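Local coordinates for SWD1-like protein (Myceliophthora thermophila, PDB 6E29) that probably serves as a WD-repeat beta-propeller subunit of COMPASS, the complex that methylates histone H3, at residues 125-130 and 177-182; 147-152 and 198-203; 285-290 and 318-323; 294-299 and 308-313. One frame throughout, in Å; residues are numbered along the deposited sequence. Where two conformers were deposited one is given.

Interaction 1: 125-130 and 177-182; sequences AAALFE and TAIVYT
In this WD-repeat beta-propeller, A125 and A127 of one blade meet I179 and Y181 of the next, where the second strand of one blade, 123-128, packs beside the first strand of its neighbour, 176-181. The strands run antiparallel at 173°, their axes 6.1 Å apart at closest, and no hydrogen bond passes between them. A125 lies between two side chains: its CB is 4.0 Å from CE1 of Y181 and 4.1 Å from CD1 of I179. I179 reaches across because CG1 stands anti to the backbone N (chi1 -169°) and CD1 extends the chain further, while its CG2 settles 4.0 Å from the backbone N of A127. At the other end the CB of A127 comes to 3.7 Å from the carbonyl C of T177, which with A178 forms a classic beta bulge facing G191. The Y181 ring meets A125 obliquely, and its OH is hydrogen-bonded to OE1 of Q123, with H117 meeting the ring. Polar side-chain needs are thus met elsewhere, as with T177 OG1, which bonds to I218 O, and the blades adhere here through van der Waals contact, in which the small alanines admit the larger isoleucine and tyrosine.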
loop_
_atom_site.group_PDB
_atom_site.type_symbol
_atom_site.label_atom_id
_atom_site.label_comp_id
_atom_site.label_asym_id
_atom_site.label_seq_id
_atom_site.Cartn_x
_atom_site.Cartn_y
_atom_site.Cartn_z
ATOM N N ALA B 125 8.697 -5.206 -5.131
ATOM C CA ALA B 125 8.370 -6.129 -4.051
ATOM C C ALA B 125 6.870 -6.362 -3.990
ATOM O O ALA B 125 6.068 -5.416 -4.098
ATOM C CB ALA B 125 8.868 -5.620 -2.701
ATOM N N ALA B 126 6.476 -7.613 -3.771
ATOM C CA ALA B 126 5.045 -7.925 -3.721
ATOM C C ALA B 126 4.698 -8.774 -2.498
ATOM O O ALA B 126 5.500 -9.580 -2.027
ATOM C CB ALA B 126 4.620 -8.631 -5.005
ATOM N N ALA B 127 3.504 -8.572 -1.974
ATOM C CA ALA B 127 2.958 -9.456 -0.944
ATOM C C ALA B 127 1.848 -10.292 -1.585
ATOM O O ALA B 127 1.044 -9.772 -2.365
ATOM C CB ALA B 127 2.444 -8.638 0.257
ATOM N N LEU B 128 1.812 -11.588 -1.282
ATOM C CA LEU B 128 0.928 -12.539 -1.947
ATOM C C LEU B 128 -0.023 -13.193 -0.954
ATOM O O LEU B 128 0.371 -13.521 0.174
ATOM C CB LEU B 128 1.744 -13.617 -2.614
ATOM C CG LEU B 128 2.667 -13.051 -3.670
ATOM C CD1 LEU B 128 3.515 -14.189 -4.174
ATOM C CD2 LEU B 128 1.782 -12.446 -4.797
ATOM N N PHE B 129 -1.274 -13.395 -1.388
ATOM C CA PHE B 129 -2.259 -14.056 -0.552
ATOM C C PHE B 129 -1.807 -15.496 -0.240
ATOM O O PHE B 129 -1.577 -16.313 -1.144
ATOM C CB PHE B 129 -3.626 -14.019 -1.237
ATOM C CG PHE B 129 -4.725 -14.703 -0.458
ATOM C CD1 PHE B 129 -5.157 -14.189 0.761
ATOM C CD2 PHE B 129 -5.326 -15.841 -0.949
ATOM C CE1 PHE B 129 -6.164 -14.822 1.483
ATOM C CE2 PHE B 129 -6.345 -16.486 -0.234
ATOM C CZ PHE B 129 -6.753 -15.980 0.989
ATOM N N GLU B 130 -1.659 -15.798 1.046
ATOM C CA GLU B 130 -1.316 -17.148 1.488
ATOM C C GLU B 130 -0.072 -17.674 0.773
ATOM O O GLU B 130 0.040 -18.872 0.511
ATOM C CB GLU B 130 -2.493 -18.112 1.290
ATOM C CG GLU B 130 -3.739 -17.719 2.086
ATOM C CD GLU B 130 -4.890 -18.735 2.024
ATOM O OE1 GLU B 130 -4.958 -19.575 1.077
ATOM O OE2 GLU B 130 -5.724 -18.685 2.967
ATOM N N THR B 177 1.583 -9.414 4.462
ATOM C CA THR B 177 0.338 -8.955 3.861
ATOM C C THR B 177 0.469 -7.581 3.262
ATOM O O THR B 177 -0.456 -7.151 2.559
ATOM C CB THR B 177 -0.780 -8.921 4.904
ATOM O OG1 THR B 177 -0.247 -8.302 6.084
ATOM C CG2 THR B 177 -1.279 -10.341 5.188
ATOM N N ALA B 178 1.584 -6.903 3.479
ATOM C CA ALA B 178 1.750 -5.543 2.992
ATOM C C ALA B 178 3.236 -5.294 2.997
ATOM O O ALA B 178 3.926 -5.766 3.894
ATOM C CB ALA B 178 1.044 -4.479 3.878
ATOM N N ILE B 179 3.732 -4.558 2.015
ATOM C CA ILE B 179 5.166 -4.293 2.011
ATOM C C ILE B 179 5.433 -3.005 1.256
ATOM O O ILE B 179 4.785 -2.736 0.243
ATOM C CB ILE B 179 5.919 -5.482 1.378
ATOM C CG1 ILE B 179 7.426 -5.338 1.625
ATOM C CG2 ILE B 179 5.509 -5.649 -0.137
ATOM C CD1 ILE B 179 8.219 -6.582 1.225
ATOM N N VAL B 180 6.382 -2.205 1.750
ATOM C CA VAL B 180 6.767 -0.961 1.071
ATOM C C VAL B 180 8.278 -0.816 1.162
ATOM O O VAL B 180 8.914 -1.349 2.072
ATOM C CB VAL B 180 6.102 0.309 1.676
ATOM C CG1 VAL B 180 4.617 0.277 1.487
ATOM C CG2 VAL B 180 6.417 0.470 3.163
ATOM N N TYR B 181 8.866 -0.027 0.252
ATOM C CA TYR B 181 10.296 0.270 0.400
ATOM C C TYR B 181 10.457 1.494 1.289
ATOM O O TYR B 181 9.627 2.419 1.241
ATOM C CB TYR B 181 10.916 0.625 -0.980
ATOM C CG TYR B 181 11.112 -0.520 -1.943
ATOM C CD1 TYR B 181 10.092 -0.927 -2.795
ATOM C CD2 TYR B 181 12.376 -1.155 -2.049
ATOM C CE1 TYR B 181 10.280 -1.963 -3.707
ATOM C CE2 TYR B 181 12.601 -2.198 -2.986
ATOM C CZ TYR B 181 11.547 -2.585 -3.797
ATOM O OH TYR B 181 11.731 -3.570 -4.707
ATOM N N THR B 182 11.557 1.554 2.025
ATOM C CA THR B 182 11.973 2.820 2.621
ATOM C C THR B 182 12.389 3.778 1.495
ATOM O O THR B 182 12.521 3.376 0.339
ATOM C CB THR B 182 13.125 2.644 3.593
ATOM O OG1 THR B 182 14.281 2.170 2.874
ATOM C CG2 THR B 182 12.721 1.682 4.740
#

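Interaction 2: 147-152 and 198-203; sequences VLPSVP and NIIDAR
The carboxamide of N198 reaches over to the backbone of S150, while beside it the side chains of L148 and I200 cross obliquely. N198 ND2 donates to S150 O at 3.0 Å, a bent bond with an N-H...O angle of 138°. The donor sits above the carbonyl plane, 49° out of it, and the oxygen is in turn tilted from the amide plane. Two waters complete the grip. One accepts from ND2 and donates to P149 O, 2.9 Å from each; the other donates both to S150 O and to N198 OD1, which also bonds to S210 of strand 207-212. The contact joins neighbouring blades of the propeller, its centre about 17 Å from the centre of the chain: the loop leaving the last strand of one blade, 144-147, on its way to helix 161-171, lies against the third strand of the next, 196-201. An alanine in place of N198 would probably leave S150 O without its direct donor and each of the two waters without its link to the strand. The apolar half lies further along the strand. There CG2 of I200 stands anti to the backbone N, which turns it to CD2 of L148 at 4.1 Å and CD of P149 at 4.3 Å, while its CD1 lies 3.9 Å from P149 O. I207 of strand 207-212 packs on both I200 and P149.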
loop_
_atom_site.group_PDB
_atom_site.type_symbol
_atom_site.label_atom_id
_atom_site.label_comp_id
_atom_site.label_asym_id
_atom_site.label_seq_id
_atom_site.Cartn_x
_atom_site.Cartn_y
_atom_site.Cartn_z
ATOM N N VAL B 147 12.905 -14.916 -2.964
ATOM C CA VAL B 147 11.918 -15.083 -1.889
ATOM C C VAL B 147 12.264 -14.143 -0.737
ATOM O O VAL B 147 13.432 -14.024 -0.336
ATOM C CB VAL B 147 11.866 -16.540 -1.389
ATOM C CG1 VAL B 147 10.828 -16.666 -0.230
ATOM C CG2 VAL B 147 11.540 -17.490 -2.470
ATOM N N LEU B 148 11.307 -13.531 -0.205
ATOM C CA LEU B 148 11.589 -12.701 0.967
ATOM C C LEU B 148 11.087 -13.383 2.235
ATOM O O LEU B 148 10.146 -14.189 2.188
ATOM C CB LEU B 148 10.915 -11.323 0.833
ATOM C CG LEU B 148 11.488 -10.293 -0.129
ATOM C CD1 LEU B 148 10.530 -9.106 -0.183
ATOM C CD2 LEU B 148 12.862 -9.839 0.359
ATOM N N PRO B 149 11.729 -13.133 3.370
ATOM C CA PRO B 149 11.350 -13.845 4.599
ATOM C C PRO B 149 10.161 -13.194 5.278
ATOM O O PRO B 149 10.007 -11.974 5.281
ATOM C CB PRO B 149 12.605 -13.728 5.479
ATOM C CG PRO B 149 13.159 -12.425 5.123
ATOM C CD PRO B 149 12.854 -12.205 3.609
ATOM N N SER B 150 9.301 -14.023 5.853
ATOM C CA SER B 150 8.245 -13.536 6.731
ATOM C C SER B 150 8.641 -13.550 8.185
ATOM O O SER B 150 8.083 -12.792 8.986
ATOM C CB SER B 150 6.985 -14.391 6.587
ATOM O OG SER B 150 6.171 -13.924 5.532
ATOM N N VAL B 151 9.579 -14.422 8.531
ATOM C CA VAL B 151 9.918 -14.677 9.914
ATOM C C VAL B 151 11.462 -14.808 9.967
ATOM O O VAL B 151 12.040 -15.266 8.992
ATOM C CB VAL B 151 9.189 -15.951 10.347
ATOM C CG1 VAL B 151 10.080 -16.940 10.880
ATOM C CG2 VAL B 151 8.097 -15.579 11.219
ATOM N N PRO B 152 12.085 -14.330 11.034
ATOM C CA PRO B 152 13.535 -14.536 11.207
ATOM C C PRO B 152 13.924 -16.006 11.158
ATOM O O PRO B 152 13.129 -16.924 11.412
ATOM C CB PRO B 152 13.804 -13.962 12.607
ATOM C CG PRO B 152 12.627 -13.080 12.921
ATOM C CD PRO B 152 11.469 -13.714 12.226
ATOM N N ASN B 198 8.064 -5.936 10.123
ATOM C CA ASN B 198 9.402 -6.442 9.831
ATOM C C ASN B 198 10.165 -5.387 9.062
ATOM O O ASN B 198 9.613 -4.808 8.131
ATOM C CB ASN B 198 9.362 -7.678 8.909
ATOM C CG ASN B 198 8.772 -8.874 9.576
ATOM O OD1 ASN B 198 8.775 -8.934 10.791
ATOM N ND2 ASN B 198 8.283 -9.834 8.789
ATOM N N ILE B 199 11.436 -5.196 9.401
ATOM C CA ILE B 199 12.336 -4.381 8.592
ATOM C C ILE B 199 13.298 -5.353 7.943
ATOM O O ILE B 199 13.926 -6.156 8.642
ATOM C CB ILE B 199 13.111 -3.343 9.420
ATOM C CG1 ILE B 199 12.159 -2.416 10.168
ATOM C CG2 ILE B 199 13.981 -2.468 8.486
ATOM C CD1 ILE B 199 12.857 -1.335 11.007
ATOM N N ILE B 200 13.363 -5.327 6.617
ATOM C CA ILE B 200 14.139 -6.271 5.812
ATOM C C ILE B 200 15.223 -5.494 5.089
ATOM O O ILE B 200 14.925 -4.503 4.415
ATOM C CB ILE B 200 13.233 -7.004 4.795
ATOM C CG1 ILE B 200 12.094 -7.701 5.525
ATOM C CG2 ILE B 200 14.020 -8.072 3.912
ATOM C CD1 ILE B 200 11.062 -8.336 4.576
ATOM N N ASP B 201 16.479 -5.945 5.224
ATOM C CA ASP B 201 17.571 -5.450 4.387
ATOM C C ASP B 201 17.345 -5.916 2.951
ATOM O O ASP B 201 17.270 -7.119 2.687
ATOM C CB ASP B 201 18.891 -5.988 4.948
ATOM C CG ASP B 201 20.117 -5.375 4.305
ATOM O OD1 ASP B 201 20.227 -5.442 3.067
ATOM O OD2 ASP B 201 20.989 -4.861 5.050
ATOM N N ALA B 202 17.191 -4.978 2.017
ATOM C CA ALA B 202 16.823 -5.399 0.674
ATOM C C ALA B 202 17.984 -6.052 -0.059
ATOM O O ALA B 202 17.763 -6.730 -1.068
ATOM C CB ALA B 202 16.271 -4.215 -0.138
ATOM N N ARG B 203 19.214 -5.866 0.403
ATOM C CA ARG B 203 20.308 -6.535 -0.288
ATOM C C ARG B 203 20.592 -7.919 0.291
ATOM O O ARG B 203 20.816 -8.862 -0.470
ATOM C CB ARG B 203 21.567 -5.669 -0.272
ATOM C CG ARG B 203 22.819 -6.445 -0.683
ATOM C CD ARG B 203 24.052 -6.007 0.098
ATOM N NE ARG B 203 24.353 -6.881 1.234
ATOM C CZ ARG B 203 25.257 -6.607 2.176
ATOM N NH1 ARG B 203 25.968 -5.487 2.104
ATOM N NH2 ARG B 203 25.464 -7.458 3.186
HETATM O O HOH W 1 8.054 -9.990 5.902
HETATM O O HOH W 2 7.515 -11.454 11.398
#

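Interaction 3: 285-290 and 318-323; sequences YVAAST and GVIEWH
A287 is the meeting point of two side chains from the facing strand: its CB lies 3.7 Å from CD1 of I320 and 3.5 Å from NE1 of W322. The same CD1 of I320 presses on the A287 carbonyl, 3.5 Å from its O. Next along, the benzo part of the W322 indole meets Y285, with CZ2 3.9 Å from the tyrosine CB. The two rings are nearly parallel, at 17°, yet slid so far apart that they barely overlap. At the opposite end S289 supplies the one hydrogen bond across the contact, OG to G318 O at 2.8 Å, arriving in the carbonyl plane on a lone pair. Its OG takes the position between backbone N and carbonyl carbon (chi1 54°), and a second bond, with H276 N, helps to fix it there. W322 NE1 is steadied by a weak hydrogen bond to A278 O, and L329 of strand 328-333 packs on both A287 and W322. The strands, antiparallel at 163°, are the second of one blade and the first of the next. That last blade is completed by the N-terminal strand 19-23, the "velcro" closure characteristic of WD40 beta-propellers.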
loop_
_atom_site.group_PDB
_atom_site.type_symbol
_atom_site.label_atom_id
_atom_site.label_comp_id
_atom_site.label_asym_id
_atom_site.label_seq_id
_atom_site.Cartn_x
_atom_site.Cartn_y
_atom_site.Cartn_z
ATOM N N TYR B 285 -2.128 15.365 7.379
ATOM C CA TYR B 285 -3.400 14.717 7.695
ATOM C C TYR B 285 -3.312 13.227 7.416
ATOM O O TYR B 285 -2.616 12.780 6.505
ATOM C CB TYR B 285 -4.560 15.265 6.858
ATOM C CG TYR B 285 -4.768 16.731 7.034
ATOM C CD1 TYR B 285 -5.189 17.247 8.247
ATOM C CD2 TYR B 285 -4.520 17.599 5.997
ATOM C CE1 TYR B 285 -5.387 18.661 8.418
ATOM C CE2 TYR B 285 -4.700 18.966 6.143
ATOM C CZ TYR B 285 -5.130 19.496 7.355
ATOM O OH TYR B 285 -5.296 20.862 7.498
ATOM N N VAL B 286 -4.080 12.461 8.195
ATOM C CA VAL B 286 -4.367 11.052 7.909
ATOM C C VAL B 286 -5.867 10.952 7.619
ATOM O O VAL B 286 -6.676 11.405 8.424
ATOM C CB VAL B 286 -3.993 10.147 9.111
ATOM C CG1 VAL B 286 -4.476 8.717 8.867
ATOM C CG2 VAL B 286 -2.433 10.165 9.338
ATOM N N ALA B 287 -6.229 10.318 6.502
ATOM C CA ALA B 287 -7.631 10.060 6.179
ATOM C C ALA B 287 -7.876 8.557 6.190
ATOM O O ALA B 287 -6.949 7.760 5.953
ATOM C CB ALA B 287 -8.019 10.622 4.813
ATOM N N ALA B 288 -9.121 8.175 6.459
ATOM C CA ALA B 288 -9.515 6.775 6.356
ATOM C C ALA B 288 -10.962 6.677 5.893
ATOM O O ALA B 288 -11.810 7.474 6.314
ATOM C CB ALA B 288 -9.386 6.065 7.710
ATOM N N SER B 289 -11.258 5.617 5.162
ATOM C CA SER B 289 -12.622 5.152 4.923
ATOM C C SER B 289 -13.009 4.097 5.957
ATOM O O SER B 289 -12.158 3.445 6.563
ATOM C CB SER B 289 -12.753 4.546 3.532
ATOM O OG SER B 289 -11.759 3.534 3.368
ATOM N N THR B 290 -14.315 3.915 6.122
ATOM C CA THR B 290 -14.898 3.181 7.243
ATOM C C THR B 290 -15.646 1.972 6.725
ATOM O O THR B 290 -16.501 2.110 5.838
ATOM C CB THR B 290 -15.861 4.094 8.002
ATOM O OG1 THR B 290 -15.278 5.393 8.107
ATOM C CG2 THR B 290 -16.128 3.530 9.418
ATOM N N GLY B 318 -14.029 2.793 -0.373
ATOM C CA GLY B 318 -12.918 1.872 -0.274
ATOM C C GLY B 318 -11.581 2.568 -0.289
ATOM O O GLY B 318 -11.195 3.243 0.679
ATOM N N VAL B 319 -10.827 2.382 -1.382
ATOM C CA VAL B 319 -9.462 2.925 -1.430
ATOM C C VAL B 319 -9.534 4.430 -1.483
ATOM O O VAL B 319 -10.333 4.986 -2.248
ATOM C CB VAL B 319 -8.706 2.385 -2.655
ATOM C CG1 VAL B 319 -7.494 3.283 -3.032
ATOM C CG2 VAL B 319 -8.235 0.945 -2.369
ATOM N N ILE B 320 -8.631 5.116 -0.751
ATOM C CA ILE B 320 -8.583 6.577 -0.831
ATOM C C ILE B 320 -7.146 6.999 -1.098
ATOM O O ILE B 320 -6.202 6.295 -0.750
ATOM C CB ILE B 320 -9.133 7.251 0.458
ATOM C CG1 ILE B 320 -8.257 6.835 1.640
ATOM C CG2 ILE B 320 -10.633 6.828 0.679
ATOM C CD1 ILE B 320 -8.679 7.459 2.918
ATOM N N GLU B 321 -6.976 8.181 -1.676
ATOM C CA GLU B 321 -5.638 8.670 -2.007
ATOM C C GLU B 321 -5.670 10.181 -2.018
ATOM O O GLU B 321 -6.603 10.767 -2.577
ATOM C CB GLU B 321 -5.177 8.218 -3.395
ATOM C CG GLU B 321 -4.826 6.771 -3.446
ATOM C CD GLU B 321 -3.613 6.461 -2.581
ATOM O OE1 GLU B 321 -2.631 7.255 -2.573
ATOM O OE2 GLU B 321 -3.670 5.432 -1.892
ATOM N N TRP B 322 -4.680 10.818 -1.407
ATOM C CA TRP B 322 -4.555 12.263 -1.521
ATOM C C TRP B 322 -3.711 12.664 -2.731
ATOM O O TRP B 322 -2.746 11.967 -3.086
ATOM C CB TRP B 322 -3.859 12.837 -0.288
ATOM C CG TRP B 322 -4.613 12.749 1.023
ATOM C CD1 TRP B 322 -4.644 11.681 1.892
ATOM C CD2 TRP B 322 -5.363 13.798 1.646
ATOM N NE1 TRP B 322 -5.365 12.018 3.027
ATOM C CE2 TRP B 322 -5.793 13.313 2.902
ATOM C CE3 TRP B 322 -5.686 15.109 1.282
ATOM C CZ2 TRP B 322 -6.552 14.080 3.766
ATOM C CZ3 TRP B 322 -6.446 15.865 2.151
ATOM C CH2 TRP B 322 -6.858 15.351 3.368
ATOM N N HIS B 323 -3.991 13.858 -3.260
ATOM C CA HIS B 323 -3.143 14.442 -4.314
ATOM C C HIS B 323 -1.745 14.770 -3.748
ATOM O O HIS B 323 -1.616 15.130 -2.573
ATOM C CB HIS B 323 -3.835 15.703 -4.845
ATOM C CG HIS B 323 -3.207 16.255 -6.082
ATOM N ND1 HIS B 323 -2.216 17.213 -6.048
ATOM C CD2 HIS B 323 -3.425 15.973 -7.393
ATOM C CE1 HIS B 323 -1.861 17.514 -7.295
ATOM N NE2 HIS B 323 -2.566 16.763 -8.122
#

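Interaction 4: 294-299 and 308-313; sequences HELYIW and RMLEGP
Strands 296-299 and 308-310 pair antiparallel, with L296-L310 and I298-R308 as hydrogen-bonded pairs and Y297-M309 as the non-hydrogen-bonded pair between them. The shortest of the four backbone bonds, L310 N to L296 O, is 2.7 Å. Beyond the strand ends H294 NE2 donates to E311 OE2 over 2.6 Å; the bond is almost straight at 176°, lies in the imidazole plane and uses the anti lone pair of the carboxylate. E295 CD is 3.5 Å above the plane of the H294 ring, toward its rim, and E295 OE1 stands 4.3 Å from E311 OE2; a protonated imidazole here would probably ease the proximity of the two carboxylates. An alanine in place of H294 would probably leave the E311 carboxylate without its mate, freer to turn and still facing E295. On one side of the sheet M309, its CG anti to the backbone N (chi1 -174°), runs alongside Y297: M309 CG is 4.0 Å from the centroid of the Y297 ring, over one face, and its SD makes an oblique Met-aromatic contact. On the other, I298 CD1 touches L310 CD1 at 4.0 Å, and L310 CD2 lies over the centre of the R308 guanidinium. This hairpin forms the outer half of its blade, with strand 285-290 on its inner flank, W342 of strand 339-343 in the adjoining blade against L296 and L310, and E17 bonding the backbone N of E311 and G312.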
loop_
_atom_site.group_PDB
_atom_site.type_symbol
_atom_site.label_atom_id
_atom_site.label_comp_id
_atom_site.label_asym_id
_atom_site.label_seq_id
_atom_site.Cartn_x
_atom_site.Cartn_y
_atom_site.Cartn_z
ATOM N N HIS B 294 -20.614 5.092 5.581
ATOM C CA HIS B 294 -20.361 5.907 4.393
ATOM C C HIS B 294 -19.301 6.983 4.601
ATOM O O HIS B 294 -18.771 7.516 3.621
ATOM C CB HIS B 294 -21.692 6.545 3.913
ATOM C CG HIS B 294 -22.317 7.463 4.917
ATOM N ND1 HIS B 294 -22.993 7.005 6.029
ATOM C CD2 HIS B 294 -22.346 8.818 4.990
ATOM C CE1 HIS B 294 -23.424 8.036 6.738
ATOM N NE2 HIS B 294 -23.049 9.149 6.127
ATOM N N GLU B 295 -18.935 7.271 5.837
ATOM C CA GLU B 295 -18.106 8.427 6.140
ATOM C C GLU B 295 -16.633 8.216 5.819
ATOM O O GLU B 295 -16.101 7.095 5.790
ATOM C CB GLU B 295 -18.269 8.790 7.620
ATOM C CG GLU B 295 -19.682 9.227 7.939
ATOM C CD GLU B 295 -20.492 8.177 8.692
ATOM O OE1 GLU B 295 -21.483 8.558 9.322
ATOM O OE2 GLU B 295 -20.118 6.988 8.673
ATOM N N LEU B 296 -15.963 9.336 5.596
ATOM C CA LEU B 296 -14.509 9.396 5.618
ATOM C C LEU B 296 -14.097 10.233 6.814
ATOM O O LEU B 296 -14.743 11.241 7.121
ATOM C CB LEU B 296 -13.943 10.037 4.339
ATOM C CG LEU B 296 -14.258 9.379 2.998
ATOM C CD1 LEU B 296 -13.661 10.251 1.906
ATOM C CD2 LEU B 296 -13.630 7.964 2.908
ATOM N N TYR B 297 -13.022 9.827 7.488
ATOM C CA TYR B 297 -12.542 10.536 8.660
ATOM C C TYR B 297 -11.197 11.136 8.309
ATOM O O TYR B 297 -10.390 10.470 7.662
ATOM C CB TYR B 297 -12.390 9.591 9.862
ATOM C CG TYR B 297 -13.772 9.198 10.415
ATOM C CD1 TYR B 297 -14.581 8.293 9.730
ATOM C CD2 TYR B 297 -14.248 9.728 11.612
ATOM C CE1 TYR B 297 -15.836 7.938 10.218
ATOM C CE2 TYR B 297 -15.505 9.365 12.116
ATOM C CZ TYR B 297 -16.288 8.474 11.401
ATOM O OH TYR B 297 -17.532 8.103 11.874
ATOM N N ILE B 298 -10.939 12.362 8.788
ATOM C CA ILE B 298 -9.631 13.007 8.600
ATOM C C ILE B 298 -9.119 13.476 9.963
ATOM O O ILE B 298 -9.806 14.228 10.662
ATOM C CB ILE B 298 -9.715 14.182 7.617
ATOM C CG1 ILE B 298 -10.338 13.714 6.278
ATOM C CG2 ILE B 298 -8.347 14.760 7.374
ATOM C CD1 ILE B 298 -10.518 14.907 5.260
ATOM N N TRP B 299 -7.942 12.994 10.355
ATOM C CA TRP B 299 -7.249 13.451 11.559
ATOM C C TRP B 299 -6.003 14.255 11.178
ATOM O O TRP B 299 -5.447 14.098 10.080
ATOM C CB TRP B 299 -6.817 12.275 12.425
ATOM C CG TRP B 299 -7.893 11.400 12.921
ATOM C CD1 TRP B 299 -8.525 11.479 14.157
ATOM C CD2 TRP B 299 -8.425 10.234 12.270
ATOM N NE1 TRP B 299 -9.424 10.462 14.279
ATOM C CE2 TRP B 299 -9.389 9.677 13.148
ATOM C CE3 TRP B 299 -8.177 9.602 11.033
ATOM C CZ2 TRP B 299 -10.136 8.535 12.816
ATOM C CZ3 TRP B 299 -8.901 8.455 10.710
ATOM C CH2 TRP B 299 -9.867 7.926 11.604
ATOM N N ARG B 308 -12.165 16.420 10.593
ATOM C CA ARG B 308 -13.275 16.436 9.651
ATOM C C ARG B 308 -13.863 15.046 9.546
ATOM O O ARG B 308 -13.127 14.067 9.496
ATOM C CB ARG B 308 -12.788 16.876 8.263
ATOM C CG ARG B 308 -13.909 17.229 7.370
ATOM C CD ARG B 308 -14.415 18.593 7.715
ATOM N NE ARG B 308 -14.799 19.286 6.489
ATOM C CZ ARG B 308 -16.047 19.405 6.042
ATOM N NH1 ARG B 308 -17.073 18.904 6.726
ATOM N NH2 ARG B 308 -16.257 20.037 4.894
ATOM N N MET B 309 -15.187 14.968 9.476
ATOM C CA MET B 309 -15.839 13.750 9.013
ATOM C C MET B 309 -16.593 14.093 7.728
ATOM O O MET B 309 -17.461 14.973 7.735
ATOM C CB MET B 309 -16.789 13.228 10.085
ATOM C CG MET B 309 -17.410 11.901 9.766
ATOM S SD MET B 309 -18.728 11.581 10.950
ATOM C CE MET B 309 -17.950 12.288 12.413
ATOM N N LEU B 310 -16.275 13.409 6.630
ATOM C CA LEU B 310 -16.950 13.673 5.346
ATOM C C LEU B 310 -18.075 12.670 5.153
ATOM O O LEU B 310 -17.887 11.483 5.386
ATOM C CB LEU B 310 -15.968 13.574 4.176
ATOM C CG LEU B 310 -14.801 14.539 4.290
ATOM C CD1 LEU B 310 -13.836 14.337 3.108
ATOM C CD2 LEU B 310 -15.295 16.011 4.466
ATOM N N GLU B 311 -19.252 13.147 4.745
ATOM C CA GLU B 311 -20.340 12.245 4.373
ATOM C C GLU B 311 -20.463 12.048 2.861
ATOM O O GLU B 311 -20.824 10.955 2.413
ATOM C CB GLU B 311 -21.655 12.763 4.955
ATOM C CG GLU B 311 -21.557 12.901 6.491
ATOM C CD GLU B 311 -22.869 12.622 7.219
ATOM O OE1 GLU B 311 -23.314 13.476 8.017
ATOM O OE2 GLU B 311 -23.463 11.548 6.997
ATOM N N GLY B 312 -20.126 13.061 2.060
ATOM C CA GLY B 312 -20.163 12.942 0.620
ATOM C C GLY B 312 -21.445 12.291 0.175
ATOM O O GLY B 312 -22.521 12.639 0.657
ATOM N N PRO B 313 -21.350 11.267 -0.667
ATOM C CA PRO B 313 -22.562 10.554 -1.078
ATOM C C PRO B 313 -23.062 9.530 -0.063
ATOM O O PRO B 313 -22.607 9.431 1.082
ATOM C CB PRO B 313 -22.136 9.886 -2.391
ATOM C CG PRO B 313 -20.690 9.667 -2.247
ATOM C CD PRO B 313 -20.163 10.832 -1.430
#

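How the interactions relate
Interactions 1 and 2 both join the blade that begins with strand 111-117 to the one that begins with strand 176-181, interaction 1 nearer the centre of the chain and interaction 2 further out. Their centres are about 11 Å apart, and I179 CD1 touches L148 CD1 at 3.7 Å, so the apolar parts of the two contacts meet. Interactions 3 and 4 form a second pair, about 9 Å between centres: strands 285-290 and 296-300 are sheet neighbours, probably linked by V286 O to W299 N at 2.8 Å. Interaction 4 is a hairpin within a blade, nested in the chain loop that interaction 3 closes against the next blade. The two pairs do not touch; interactions 2 and 4, about 36 Å apart between centres, lie on opposite sides of the chain's centre.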